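PDB 6LRF: Alr4995 protein from Nostoc sp., which probably acts as a bifunctional enzyme, pairing an arginine dihydrolase of the GME family with an ornithine cyclodeaminase in one chain. Local coordinates for residues N22-N28 and L256-G260; R36-W41 and T250-F255. All coordinates share one frame; numbering follows the deposited sequence.

Contact 1. Residues N22-N28 and L256-G260; sequences NPWMEGN and LKAGG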
ATOM      1  N   ASN B  22     -37.384 -11.125  10.609  1.00 38.40           N
ATOM      2  CA  ASN B  22     -36.307 -10.478  11.361  1.00 42.03           C
ATOM      3  C   ASN B  22     -35.086 -11.414  11.442  1.00 47.80           C
ATOM      4  O   ASN B  22     -35.231 -12.627  11.277  1.00 46.49           O
ATOM      5  CB  ASN B  22     -36.790 -10.029  12.761  1.00 40.10           C
ATOM      6  CG  ASN B  22     -37.034 -11.185  13.725  1.00 43.27           C
ATOM      7  OD1 ASN B  22     -36.111 -11.907  14.089  1.00 42.22           O
ATOM      8  ND2 ASN B  22     -38.279 -11.320  14.195  1.00 41.26           N
ATOM      9  N   PRO B  23     -33.878 -10.857  11.672  1.00 49.55           N
ATOM     10  CA  PRO B  23     -32.652 -11.671  11.589  1.00 52.81           C
ATOM     11  C   PRO B  23     -32.572 -12.838  12.580  1.00 50.53           C
ATOM     12  O   PRO B  23     -31.906 -13.828  12.286  1.00 51.75           O
ATOM     13  CB  PRO B  23     -31.531 -10.653  11.874  1.00 48.19           C
ATOM     14  CG  PRO B  23     -32.206  -9.514  12.581  1.00 48.09           C
ATOM     15  CD  PRO B  23     -33.565  -9.441  11.937  1.00 50.16           C
ATOM     16  N   TRP B  24     -33.228 -12.734  13.730  1.00 49.64           N
ATOM     17  CA  TRP B  24     -33.194 -13.819  14.707  1.00 45.48           C
ATOM     18  C   TRP B  24     -33.942 -15.068  14.226  1.00 46.76           C
ATOM     19  O   TRP B  24     -33.748 -16.163  14.766  1.00 44.08           O
ATOM     20  CB  TRP B  24     -33.785 -13.357  16.030  1.00 41.39           C
ATOM     21  CG  TRP B  24     -33.054 -12.234  16.670  1.00 44.84           C
ATOM     22  CD1 TRP B  24     -33.287 -10.900  16.502  1.00 39.42           C
ATOM     23  CD2 TRP B  24     -31.974 -12.339  17.607  1.00 41.67           C
ATOM     24  NE1 TRP B  24     -32.417 -10.167  17.272  1.00 40.29           N
ATOM     25  CE2 TRP B  24     -31.600 -11.026  17.961  1.00 42.92           C
ATOM     26  CE3 TRP B  24     -31.284 -13.416  18.177  1.00 47.35           C
ATOM     27  CZ2 TRP B  24     -30.564 -10.758  18.861  1.00 43.45           C
ATOM     28  CZ3 TRP B  24     -30.254 -13.152  19.073  1.00 45.09           C
ATOM     29  CH2 TRP B  24     -29.903 -11.833  19.403  1.00 47.92           C
HETATM   30  N   MSE B  25     -34.808 -14.893  13.226  1.00 47.86           N
HETATM   31  CA  MSE B  25     -35.591 -15.997  12.656  1.00 49.03           C
HETATM   32  C   MSE B  25     -34.827 -16.782  11.604  1.00 50.99           C
HETATM   33  O   MSE B  25     -35.296 -17.817  11.135  1.00 53.18           O
HETATM   34  CB  MSE B  25     -36.884 -15.480  12.021  1.00 47.31           C
HETATM   35  CG  MSE B  25     -38.014 -15.193  13.005  1.00 54.36           C
HETATM   36 SE   MSE B  25     -39.646 -14.566  12.100  1.00 68.99          SE
HETATM   37  CE  MSE B  25     -40.774 -14.254  13.685  1.00 59.19           C
ATOM     38  N   GLU B  26     -33.666 -16.273  11.213  1.00 54.72           N
ATOM     39  CA  GLU B  26     -32.891 -16.877  10.139  1.00 54.79           C
ATOM     40  C   GLU B  26     -32.489 -18.313  10.482  1.00 52.97           C
ATOM     41  O   GLU B  26     -31.997 -18.583  11.584  1.00 52.37           O
ATOM     42  CB  GLU B  26     -31.659 -16.022   9.844  1.00 53.16           C
ATOM     43  CG  GLU B  26     -31.671 -15.381   8.470  1.00 59.39           C
ATOM     44  CD  GLU B  26     -31.760 -16.409   7.359  1.00 67.40           C
ATOM     45  OE1 GLU B  26     -30.934 -17.356   7.363  1.00 62.61           O
ATOM     46  OE2 GLU B  26     -32.650 -16.267   6.485  1.00 65.79           O
ATOM     47  N   GLY B  27     -32.734 -19.235   9.549  1.00 52.01           N
ATOM     48  CA  GLY B  27     -32.380 -20.635   9.733  1.00 55.63           C
ATOM     49  C   GLY B  27     -33.065 -21.322  10.907  1.00 60.94           C
ATOM     50  O   GLY B  27     -32.547 -22.301  11.455  1.00 55.19           O
ATOM     51  N   ASN B  28     -34.228 -20.812  11.300  1.00 56.05           N
ATOM     52  CA  ASN B  28     -34.984 -21.405  12.391  1.00 48.77           C
ATOM     53  C   ASN B  28     -36.348 -21.905  11.944  1.00 52.51           C
ATOM     54  O   ASN B  28     -37.128 -22.378  12.766  1.00 54.41           O
ATOM     55  CB  ASN B  28     -35.164 -20.402  13.529  1.00 51.66           C
ATOM     56  CG  ASN B  28     -33.972 -20.350  14.459  1.00 55.66           C
ATOM     57  OD1 ASN B  28     -33.445 -21.381  14.879  1.00 56.73           O
ATOM     58  ND2 ASN B  28     -33.552 -19.140  14.806  1.00 52.00           N
ATOM     59  N   LEU B 256     -36.727 -16.749  21.714  1.00 39.36           N
ATOM     60  CA  LEU B 256     -35.577 -16.015  21.182  1.00 43.45           C
ATOM     61  C   LEU B 256     -35.330 -16.429  19.736  1.00 42.70           C
ATOM     62  O   LEU B 256     -34.691 -15.702  18.988  1.00 45.33           O
ATOM     63  CB  LEU B 256     -34.318 -16.247  22.023  1.00 44.36           C
ATOM     64  CG  LEU B 256     -33.851 -15.099  22.927  1.00 47.28           C
ATOM     65  CD1 LEU B 256     -34.700 -15.014  24.183  1.00 45.10           C
ATOM     66  CD2 LEU B 256     -32.362 -15.209  23.283  1.00 43.73           C
ATOM     67  N   LYS B 257     -35.856 -17.595  19.349  1.00 44.21           N
ATOM     68  CA  LYS B 257     -35.757 -18.096  17.972  1.00 45.09           C
ATOM     69  C   LYS B 257     -36.588 -17.295  16.976  1.00 49.19           C
ATOM     70  O   LYS B 257     -36.267 -17.265  15.782  1.00 46.86           O
ATOM     71  CB  LYS B 257     -36.186 -19.561  17.897  1.00 48.85           C
ATOM     72  CG  LYS B 257     -35.311 -20.526  18.678  1.00 48.89           C
ATOM     73  CD  LYS B 257     -35.805 -21.950  18.479  1.00 54.82           C
ATOM     74  CE  LYS B 257     -34.922 -22.961  19.186  1.00 60.54           C
ATOM     75  NZ  LYS B 257     -35.276 -24.356  18.790  1.00 64.39           N
ATOM     76  N   ALA B 258     -37.665 -16.666  17.453  1.00 47.26           N
ATOM     77  CA  ALA B 258     -38.483 -15.808  16.598  1.00 44.65           C
ATOM     78  C   ALA B 258     -38.140 -14.334  16.808  1.00 40.40           C
ATOM     79  O   ALA B 258     -38.732 -13.459  16.184  1.00 37.44           O
ATOM     80  CB  ALA B 258     -39.957 -16.047  16.855  1.00 45.71           C
ATOM     81  N   GLY B 259     -37.196 -14.072  17.703  1.00 41.47           N
ATOM     82  CA  GLY B 259     -36.713 -12.724  17.935  1.00 37.94           C
ATOM     83  C   GLY B 259     -37.442 -11.963  19.030  1.00 40.94           C
ATOM     84  O   GLY B 259     -37.459 -10.725  19.016  1.00 35.37           O
ATOM     85  N   GLY B 260     -38.035 -12.689  19.979  1.00 37.01           N
ATOM     86  CA  GLY B 260     -38.699 -12.064  21.116  1.00 31.76           C
ATOM     87  C   GLY B 260     -38.455 -12.768  22.438  1.00 34.99           C
ATOM     88  O   GLY B 260     -38.049 -13.923  22.465  1.00 37.05           O
TER
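Asn22 makes a direct polar link to the 256-260 turn: its ND2 donates to Ala258 O at 3.0 Å, nearly straight (175° at the hydrogen) and with the acceptor in the amide plane. A chi1 of 71° sets the amide between its own N and carbonyl carbon, where OD1 turns back to accept weak bonds from Trp24 N and Met25 N. Asn28 braces its own loop, ND2 donating to Trp24 O at 3.0 Å.

Lys257 O takes a CA-H...O contact from Met25 CA at 3.4 Å; Trp24 O, 2.9 Å from Lys257 O, is a second acceptor, so this pair gives no bond.

Apolar packing supplies the rest. The extended selenomethionine Met25 brings CE to 3.7 Å from Ala258 CB, while Trp24 CB rests 3.6 Å from Gly259 CA, where a side chain would collide with Asn22 OD1. The Trp24 ring meets Trp479 of the second subunit edge-to-face.

Replacing Asn22 by alanine removes the amide, and Ala258 O would probably lose this donor while Trp24 N and Met25 N lose a weak acceptor. One amide and one C-H donor thus partly satisfy carbonyls at the Schellman helix end, where Gly259 is C-prime.

Contact 2. Residues R36-W41 and T250-F255; sequences RAVEQW and TPLTEF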
ATOM      1  N   ARG B  36     -41.561 -27.313  24.329  1.00 54.72           N
ATOM      2  CA  ARG B  36     -40.641 -26.524  25.147  1.00 60.32           C
ATOM      3  C   ARG B  36     -41.097 -25.057  25.182  1.00 54.25           C
ATOM      4  O   ARG B  36     -40.880 -24.345  26.170  1.00 47.66           O
ATOM      5  CB  ARG B  36     -39.204 -26.632  24.622  1.00 58.69           C
ATOM      6  CG  ARG B  36     -38.154 -26.167  25.624  1.00 57.93           C
ATOM      7  CD  ARG B  36     -36.752 -26.141  25.021  1.00 63.88           C
ATOM      8  NE  ARG B  36     -36.232 -27.482  24.752  1.00 66.95           N
ATOM      9  CZ  ARG B  36     -36.011 -27.975  23.535  1.00 66.75           C
ATOM     10  NH1 ARG B  36     -36.257 -27.238  22.458  1.00 67.10           N
ATOM     11  NH2 ARG B  36     -35.532 -29.205  23.393  1.00 65.06           N
ATOM     12  N   ALA B  37     -41.731 -24.621  24.094  1.00 51.85           N
ATOM     13  CA  ALA B  37     -42.301 -23.279  24.008  1.00 52.14           C
ATOM     14  C   ALA B  37     -43.453 -23.126  24.997  1.00 50.52           C
ATOM     15  O   ALA B  37     -43.533 -22.129  25.726  1.00 47.97           O
ATOM     16  CB  ALA B  37     -42.773 -22.988  22.585  1.00 48.14           C
ATOM     17  N   VAL B  38     -44.336 -24.125  25.015  1.00 52.79           N
ATOM     18  CA  VAL B  38     -45.428 -24.180  25.983  1.00 47.59           C
ATOM     19  C   VAL B  38     -44.879 -24.144  27.399  1.00 48.69           C
ATOM     20  O   VAL B  38     -45.358 -23.398  28.250  1.00 52.37           O
ATOM     21  CB  VAL B  38     -46.285 -25.449  25.802  1.00 51.46           C
ATOM     22  CG1 VAL B  38     -47.277 -25.595  26.951  1.00 43.93           C
ATOM     23  CG2 VAL B  38     -47.010 -25.412  24.468  1.00 47.92           C
ATOM     24  N   GLU B  39     -43.851 -24.944  27.637  1.00 47.69           N
ATOM     25  CA  GLU B  39     -43.267 -25.058  28.960  1.00 49.15           C
ATOM     26  C   GLU B  39     -42.640 -23.750  29.428  1.00 46.44           C
ATOM     27  O   GLU B  39     -42.807 -23.355  30.581  1.00 47.62           O
ATOM     28  CB  GLU B  39     -42.224 -26.177  28.971  1.00 56.53           C
ATOM     29  CG  GLU B  39     -41.523 -26.378  30.299  1.00 64.17           C
ATOM     30  CD  GLU B  39     -40.934 -27.771  30.429  1.00 77.57           C
ATOM     31  OE1 GLU B  39     -40.423 -28.300  29.414  1.00 78.52           O
ATOM     32  OE2 GLU B  39     -40.986 -28.336  31.544  1.00 81.75           O
ATOM     33  N   GLN B  40     -41.909 -23.086  28.535  1.00 50.03           N
ATOM     34  CA  GLN B  40     -41.249 -21.822  28.873  1.00 50.19           C
ATOM     35  C   GLN B  40     -42.270 -20.692  29.026  1.00 43.04           C
ATOM     36  O   GLN B  40     -42.167 -19.875  29.950  1.00 43.12           O
ATOM     37  CB  GLN B  40     -40.211 -21.451  27.812  1.00 42.51           C
ATOM     38  CG  GLN B  40     -38.974 -22.335  27.777  1.00 44.50           C
ATOM     39  CD  GLN B  40     -38.052 -21.982  26.613  1.00 50.17           C
ATOM     40  OE1 GLN B  40     -38.452 -21.280  25.689  1.00 48.61           O
ATOM     41  NE2 GLN B  40     -36.816 -22.469  26.656  1.00 51.80           N
ATOM     42  N   TRP B  41     -43.245 -20.659  28.116  1.00 39.61           N
ATOM     43  CA  TRP B  41     -44.334 -19.689  28.180  1.00 43.92           C
ATOM     44  C   TRP B  41     -45.063 -19.783  29.514  1.00 48.23           C
ATOM     45  O   TRP B  41     -45.284 -18.766  30.181  1.00 46.11           O
ATOM     46  CB  TRP B  41     -45.325 -19.898  27.031  1.00 42.53           C
ATOM     47  CG  TRP B  41     -46.354 -18.802  26.933  1.00 43.77           C
ATOM     48  CD1 TRP B  41     -46.263 -17.657  26.195  1.00 44.68           C
ATOM     49  CD2 TRP B  41     -47.619 -18.744  27.603  1.00 45.32           C
ATOM     50  NE1 TRP B  41     -47.393 -16.891  26.360  1.00 39.76           N
ATOM     51  CE2 TRP B  41     -48.243 -17.537  27.217  1.00 42.15           C
ATOM     52  CE3 TRP B  41     -48.287 -19.594  28.495  1.00 51.02           C
ATOM     53  CZ2 TRP B  41     -49.503 -17.158  27.689  1.00 41.71           C
ATOM     54  CZ3 TRP B  41     -49.544 -19.215  28.966  1.00 47.06           C
ATOM     55  CH2 TRP B  41     -50.136 -18.006  28.559  1.00 44.44           C
ATOM     56  N   THR B 250     -36.185 -16.651  33.845  1.00 57.37           N
ATOM     57  CA  THR B 250     -36.970 -17.790  33.370  1.00 57.12           C
ATOM     58  C   THR B 250     -36.588 -18.026  31.914  1.00 55.04           C
ATOM     59  O   THR B 250     -36.635 -17.102  31.096  1.00 53.86           O
ATOM     60  CB  THR B 250     -38.521 -17.578  33.510  1.00 57.60           C
ATOM     61  OG1 THR B 250     -39.224 -18.655  32.866  1.00 55.08           O
ATOM     62  CG2 THR B 250     -38.974 -16.238  32.905  1.00 49.24           C
ATOM     63  N   PRO B 251     -36.181 -19.260  31.587  1.00 54.09           N
ATOM     64  CA  PRO B 251     -35.726 -19.542  30.224  1.00 50.74           C
ATOM     65  C   PRO B 251     -36.829 -19.293  29.201  1.00 46.15           C
ATOM     66  O   PRO B 251     -37.967 -19.726  29.417  1.00 44.86           O
ATOM     67  CB  PRO B 251     -35.342 -21.028  30.279  1.00 49.23           C
ATOM     68  CG  PRO B 251     -36.137 -21.585  31.393  1.00 47.04           C
ATOM     69  CD  PRO B 251     -36.241 -20.477  32.414  1.00 52.69           C
ATOM     70  N   LEU B 252     -36.485 -18.582  28.123  1.00 44.66           N
ATOM     71  CA  LEU B 252     -37.413 -18.268  27.036  1.00 47.01           C
ATOM     72  C   LEU B 252     -36.710 -18.439  25.699  1.00 44.03           C
ATOM     73  O   LEU B 252     -37.029 -17.752  24.727  1.00 38.16           O
ATOM     74  CB  LEU B 252     -37.951 -16.837  27.164  1.00 41.32           C
ATOM     75  CG  LEU B 252     -38.877 -16.520  28.338  1.00 42.30           C
ATOM     76  CD1 LEU B 252     -38.884 -15.025  28.621  1.00 43.06           C
ATOM     77  CD2 LEU B 252     -40.293 -17.020  28.064  1.00 41.45           C
ATOM     78  N   THR B 253     -35.752 -19.361  25.657  1.00 44.32           N
ATOM     79  CA  THR B 253     -34.908 -19.559  24.474  1.00 43.12           C
ATOM     80  C   THR B 253     -35.697 -19.944  23.223  1.00 43.06           C
ATOM     81  O   THR B 253     -35.281 -19.637  22.107  1.00 41.93           O
ATOM     82  CB  THR B 253     -33.828 -20.645  24.728  1.00 47.84           C
ATOM     83  OG1 THR B 253     -34.457 -21.900  25.035  1.00 48.61           O
ATOM     84  CG2 THR B 253     -32.902 -20.232  25.883  1.00 41.25           C
ATOM     85  N   GLU B 254     -36.836 -20.604  23.405  1.00 43.51           N
ATOM     86  CA  GLU B 254     -37.656 -21.019  22.266  1.00 45.83           C
ATOM     87  C   GLU B 254     -38.309 -19.823  21.574  1.00 45.32           C
ATOM     88  O   GLU B 254     -38.718 -19.904  20.414  1.00 45.86           O
ATOM     89  CB  GLU B 254     -38.730 -22.014  22.715  1.00 46.74           C
ATOM     90  CG  GLU B 254     -39.105 -23.037  21.662  1.00 54.64           C
ATOM     91  CD  GLU B 254     -37.915 -23.880  21.215  1.00 60.87           C
ATOM     92  OE1 GLU B 254     -36.967 -24.070  22.016  1.00 56.24           O
ATOM     93  OE2 GLU B 254     -37.929 -24.353  20.056  1.00 65.00           O
ATOM     94  N   PHE B 255     -38.419 -18.705  22.284  1.00 42.69           N
ATOM     95  CA  PHE B 255     -39.023 -17.531  21.674  1.00 45.30           C
ATOM     96  C   PHE B 255     -37.937 -16.599  21.172  1.00 41.34           C
ATOM     97  O   PHE B 255     -38.185 -15.782  20.279  1.00 42.04           O
ATOM     98  CB  PHE B 255     -39.966 -16.828  22.653  1.00 39.05           C
ATOM     99  CG  PHE B 255     -41.186 -17.634  22.971  1.00 41.09           C
ATOM    100  CD1 PHE B 255     -42.255 -17.673  22.084  1.00 38.15           C
ATOM    101  CD2 PHE B 255     -41.251 -18.392  24.135  1.00 42.24           C
ATOM    102  CE1 PHE B 255     -43.388 -18.439  22.366  1.00 37.31           C
ATOM    103  CE2 PHE B 255     -42.376 -19.160  24.417  1.00 44.34           C
ATOM    104  CZ  PHE B 255     -43.444 -19.179  23.530  1.00 39.92           C
TER
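Gln40 reaches from helix 34-49 into the start of helix 253-256 and grips it with both ends of its amide. OE1 accepts from Glu254 N at 2.9 Å, in the carbonyl plane and on a lone pair, while NE2 donates to Thr253 OG1 at 2.9 Å (159° at the hydrogen), close to the amide plane. These two bonds fix the rotation of the amide. With CG anti to the carbonyl carbon (chi1 -70°) and the chain extended beyond it, the side chain passes over Pro251 O, 3.2 Å from Gln40 CG.

Packing is also close beside this amide. The Phe255 ring turns its edge to the helix backbone, CE2 lying 3.4 Å from Ala37 O, and CZ meets Ala37 CB at 4.0 Å. Trp41 CB approaches the same ring obliquely; Tyr15 meets Phe255 as well, and Trp41 stacks on Tyr45.

The Arg36 side is looser and more exposed. Its NH1 forms a long salt bridge of 3.3 Å with Glu254 OE1, in the guanidinium plane but reaching the carboxylate from above its plane, the guanidinium and carboxylate planes 45° apart. The strongest partner of Glu254 is Lys257, whose NZ meets OE2; Ser33 N also bonds OE2, and Arg36 probably adds a secondary charge partner.

Here a side of helix 34-49 packs on the loop and short helical turn that follow strand 246-249, its glutamine bonding a backbone N-H of that turn. Both elements belong to the dihydrolase region, whose GME-family membership is consistent with a pentein-type alpha/beta fold.

Both contacts hold the short helix 253-256, contact 2 at its start and contact 1 at and just past its end, and their centres lie about 14 Å apart. Gly260 N probably bonds to Phe255 O, joining the two directly. Contact 2 is mostly buried and involves no other chain; there a helix side meets a helix start, with aromatic packing inside and a charged pair at the rim. Contact 1 is only partly buried, joins loop to turn and borders the second subunit, and its chemistry rests largely on main-chain carbonyls. Along the chain, contact 2 is nested inside the loop closed by contact 1.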